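Local coordinates for protein spaetzle C-106 (PDB 3E07), which acts as the activated, disulfide-linked homodimeric cytokine that binds the Toll receptor, switching on antifungal defence and helping to establish dorsal-ventral polarity in the embryo, at the interface of chains A and B. Sequence-based numbering; all coordinates share one arbitrary frame. Chains: chain A/B, Protein spaetzle.

The interface of chains A and B. Residues chain A 18, 37-41; chain B 76-80.
The start of strand 39-47 of chain A, with the loop residues A:Glu37 and A:Tyr38 leading into it, pairs antiparallel with strand 76-80 of chain B, and the loop residue A:Tyr18, directly after strand 12-17, adds its ring from one face. The chain is the mature cystine-knot part of the Spaetzle cytokine, and this intermolecular sheet, repeated by the two-fold axis, helps join the protomers of its disulfide-linked dimer. A:Lys39 and B:Ala78 bond to each other twice: A:Lys39 N gives to B:Ala78 O (3.1 Å) and B:Ala78 N returns to A:Lys39 O (3.2 Å), each donor lying in the carbonyl plane. Two residues further along, A:Ala41 N donates to B:Thr76 O at 3.2 Å, nearly straight (168° at H) and nearly along the C=O axis, and water 1 bridges A:Ala41 O to B:Thr76 N.

On one side of the ladder A:Tyr38, its CG anti to the carbonyl carbon (chi1 -72°), lays its ring flat over B:Ser79, whose CB sits above the ring centre, 3.6 Å from the centroid, in a CH-pi contact. The backbone carbonyl carbon of B:Leu77 lies at the ring edge. B:Leu77 turns its CD2 methyl over the A:Lys39 to A:Gln40 backbone, 3.8 Å from A:Gln40 CA. With OG anti to the backbone N (chi1 -177°), B:Ser79 directs its hydroxyl to the carboxylate of A:Glu37, hydrogen bonding to OE2 at 2.9 Å; A:Glu37 holds CG in the crowded position between backbone N and carbonyl carbon and extends beyond it. Water 2 ties the same hydroxyl to A:Glu37 O and B:Ile80 N. On the opposite face, A:Lys39 NZ folds back onto A:Glu37 O, above the carbonyl plane, and A:Lys39 CB lies at the edge of the A:Tyr18 ring. The A:Tyr18 hydroxyl approaches the B:Ala78 methyl loosely, tip to tip (OH to CB, 4.0 Å), its ring backed on one face by A:Ala41 CB.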
ATOM      1  N   TYR A  18      -7.034   2.503  15.414  1.00 62.70           N
ATOM      2  CA  TYR A  18      -7.755   1.517  16.207  1.00 60.50           C
ATOM      3  C   TYR A  18      -9.141   1.197  15.651  1.00 66.27           C
ATOM      4  O   TYR A  18      -9.920   2.094  15.313  1.00 63.79           O
ATOM      5  CB  TYR A  18      -7.912   2.016  17.639  1.00 41.02           C
ATOM      6  CG  TYR A  18      -6.650   2.032  18.450  1.00 44.60           C
ATOM      7  CD1 TYR A  18      -6.397   1.038  19.391  1.00 58.35           C
ATOM      8  CD2 TYR A  18      -5.724   3.067  18.319  1.00 49.94           C
ATOM      9  CE1 TYR A  18      -5.259   1.078  20.195  1.00 59.96           C
ATOM     10  CE2 TYR A  18      -4.580   3.117  19.115  1.00 46.87           C
ATOM     11  CZ  TYR A  18      -4.358   2.120  20.058  1.00 56.86           C
ATOM     12  OH  TYR A  18      -3.266   2.186  20.898  1.00 57.75           O
ATOM     13  N   GLU A  37      -3.433  -7.085  27.675  1.00 99.01           N
ATOM     14  CA  GLU A  37      -4.159  -5.817  27.674  1.00 85.83           C
ATOM     15  C   GLU A  37      -3.678  -4.968  26.509  1.00 79.14           C
ATOM     16  O   GLU A  37      -3.787  -3.740  26.520  1.00 75.74           O
ATOM     17  CB  GLU A  37      -3.966  -5.042  28.983  1.00 84.32           C
ATOM     18  CG  GLU A  37      -2.570  -4.486  29.218  1.00 91.12           C
ATOM     19  CD  GLU A  37      -2.575  -3.327  30.208  1.00110.08           C
ATOM     20  OE1 GLU A  37      -3.330  -3.400  31.203  1.00114.86           O
ATOM     21  OE2 GLU A  37      -1.826  -2.346  29.997  1.00115.21           O
ATOM     22  N   TYR A  38      -3.120  -5.640  25.510  1.00 71.92           N
ATOM     23  CA  TYR A  38      -2.649  -4.971  24.308  1.00 72.25           C
ATOM     24  C   TYR A  38      -3.803  -4.977  23.310  1.00 61.76           C
ATOM     25  O   TYR A  38      -4.431  -6.009  23.085  1.00 59.12           O
ATOM     26  CB  TYR A  38      -1.439  -5.708  23.730  1.00 73.19           C
ATOM     27  CG  TYR A  38      -0.184  -5.542  24.550  1.00 73.22           C
ATOM     28  CD1 TYR A  38       0.930  -4.890  24.024  1.00 66.20           C
ATOM     29  CD2 TYR A  38      -0.117  -6.012  25.864  1.00 77.07           C
ATOM     30  CE1 TYR A  38       2.085  -4.702  24.785  1.00 68.52           C
ATOM     31  CE2 TYR A  38       1.031  -5.831  26.635  1.00 81.91           C
ATOM     32  CZ  TYR A  38       2.128  -5.171  26.090  1.00 82.49           C
ATOM     33  OH  TYR A  38       3.256  -4.962  26.851  1.00 92.70           O
ATOM     34  N   LYS A  39      -4.103  -3.817  22.741  1.00 52.38           N
ATOM     35  CA  LYS A  39      -5.180  -3.722  21.775  1.00 58.99           C
ATOM     36  C   LYS A  39      -4.572  -3.826  20.393  1.00 58.80           C
ATOM     37  O   LYS A  39      -3.384  -3.574  20.205  1.00 43.95           O
ATOM     38  CB  LYS A  39      -5.917  -2.382  21.904  1.00 69.30           C
ATOM     39  CG  LYS A  39      -6.187  -1.928  23.329  1.00 79.44           C
ATOM     40  CD  LYS A  39      -6.930  -2.976  24.146  1.00 84.75           C
ATOM     41  CE  LYS A  39      -7.273  -2.433  25.529  1.00 88.49           C
ATOM     42  NZ  LYS A  39      -6.076  -1.867  26.227  1.00 88.45           N
ATOM     43  N   GLN A  40      -5.394  -4.204  19.425  1.00 62.75           N
ATOM     44  CA  GLN A  40      -4.936  -4.318  18.056  1.00 65.41           C
ATOM     45  C   GLN A  40      -4.973  -2.932  17.440  1.00 58.94           C
ATOM     46  O   GLN A  40      -5.991  -2.237  17.488  1.00 52.15           O
ATOM     47  CB  GLN A  40      -5.844  -5.257  17.268  1.00 73.38           C
ATOM     48  CG  GLN A  40      -5.350  -5.561  15.870  1.00 81.99           C
ATOM     49  CD  GLN A  40      -6.470  -5.548  14.847  1.00 88.86           C
ATOM     50  OE1 GLN A  40      -6.405  -6.242  13.831  1.00 87.64           O
ATOM     51  NE2 GLN A  40      -7.500  -4.744  15.105  1.00 88.64           N
ATOM     52  N   ALA A  41      -3.846  -2.519  16.882  1.00 49.25           N
ATOM     53  CA  ALA A  41      -3.769  -1.225  16.244  1.00 48.29           C
ATOM     54  C   ALA A  41      -3.419  -1.520  14.797  1.00 47.43           C
ATOM     55  O   ALA A  41      -2.553  -2.347  14.513  1.00 46.62           O
ATOM     56  CB  ALA A  41      -2.703  -0.368  16.907  1.00 45.51           C
TER
ATOM     57  N   THR B  76       0.570  -5.146  14.715  1.00 53.15           N
ATOM     58  CA  THR B  76       1.058  -4.336  15.819  1.00 59.01           C
ATOM     59  C   THR B  76       0.129  -4.306  17.024  1.00 51.65           C
ATOM     60  O   THR B  76      -1.057  -3.988  16.910  1.00 60.33           O
ATOM     61  CB  THR B  76       1.343  -2.872  15.346  1.00 50.30           C
ATOM     62  OG1 THR B  76       2.340  -2.880  14.315  1.00 50.59           O
ATOM     63  CG2 THR B  76       1.844  -2.016  16.501  1.00 49.08           C
ATOM     64  N   LEU B  77       0.682  -4.657  18.179  1.00 72.25           N
ATOM     65  CA  LEU B  77      -0.068  -4.642  19.427  1.00 69.39           C
ATOM     66  C   LEU B  77       0.510  -3.554  20.317  1.00 68.80           C
ATOM     67  O   LEU B  77       1.722  -3.499  20.563  1.00 50.27           O
ATOM     68  CB  LEU B  77       0.014  -5.990  20.135  1.00 61.53           C
ATOM     69  CG  LEU B  77      -0.806  -7.124  19.520  1.00 65.23           C
ATOM     70  CD1 LEU B  77      -0.742  -8.327  20.448  1.00 69.13           C
ATOM     71  CD2 LEU B  77      -2.254  -6.682  19.313  1.00 62.17           C
ATOM     72  N   ALA B  78      -0.360  -2.684  20.804  1.00 49.24           N
ATOM     73  CA  ALA B  78       0.095  -1.584  21.632  1.00 59.71           C
ATOM     74  C   ALA B  78      -0.614  -1.491  22.976  1.00 54.98           C
ATOM     75  O   ALA B  78      -1.787  -1.835  23.116  1.00 49.13           O
ATOM     76  CB  ALA B  78      -0.052  -0.269  20.862  1.00 46.41           C
ATOM     77  N   SER B  79       0.131  -1.023  23.967  1.00 51.36           N
ATOM     78  CA  SER B  79      -0.388  -0.854  25.302  1.00 54.57           C
ATOM     79  C   SER B  79       0.114   0.474  25.842  1.00 45.21           C
ATOM     80  O   SER B  79       1.286   0.825  25.681  1.00 49.94           O
ATOM     81  CB  SER B  79       0.086  -1.995  26.207  1.00 63.67           C
ATOM     82  OG  SER B  79      -0.466  -1.878  27.505  1.00 65.65           O
ATOM     83  N   ILE B  80      -0.793   1.218  26.460  1.00 44.10           N
ATOM     84  CA  ILE B  80      -0.458   2.500  27.055  1.00 42.77           C
ATOM     85  C   ILE B  80      -0.546   2.313  28.575  1.00 44.94           C
ATOM     86  O   ILE B  80      -1.614   2.023  29.112  1.00 43.16           O
ATOM     87  CB  ILE B  80      -1.436   3.594  26.583  1.00 41.24           C
ATOM     88  CG1 ILE B  80      -1.349   3.730  25.058  1.00 41.11           C
ATOM     89  CG2 ILE B  80      -1.112   4.922  27.278  1.00 39.92           C
ATOM     90  CD1 ILE B  80      -2.380   4.642  24.459  1.00 40.15           C
TER
HETATM   91  O   HOH W   1      -1.874  -4.688  13.428  1.00 39.01           O
HETATM   92  O   HOH W   2      -3.009  -0.669  27.368  1.00 45.24           O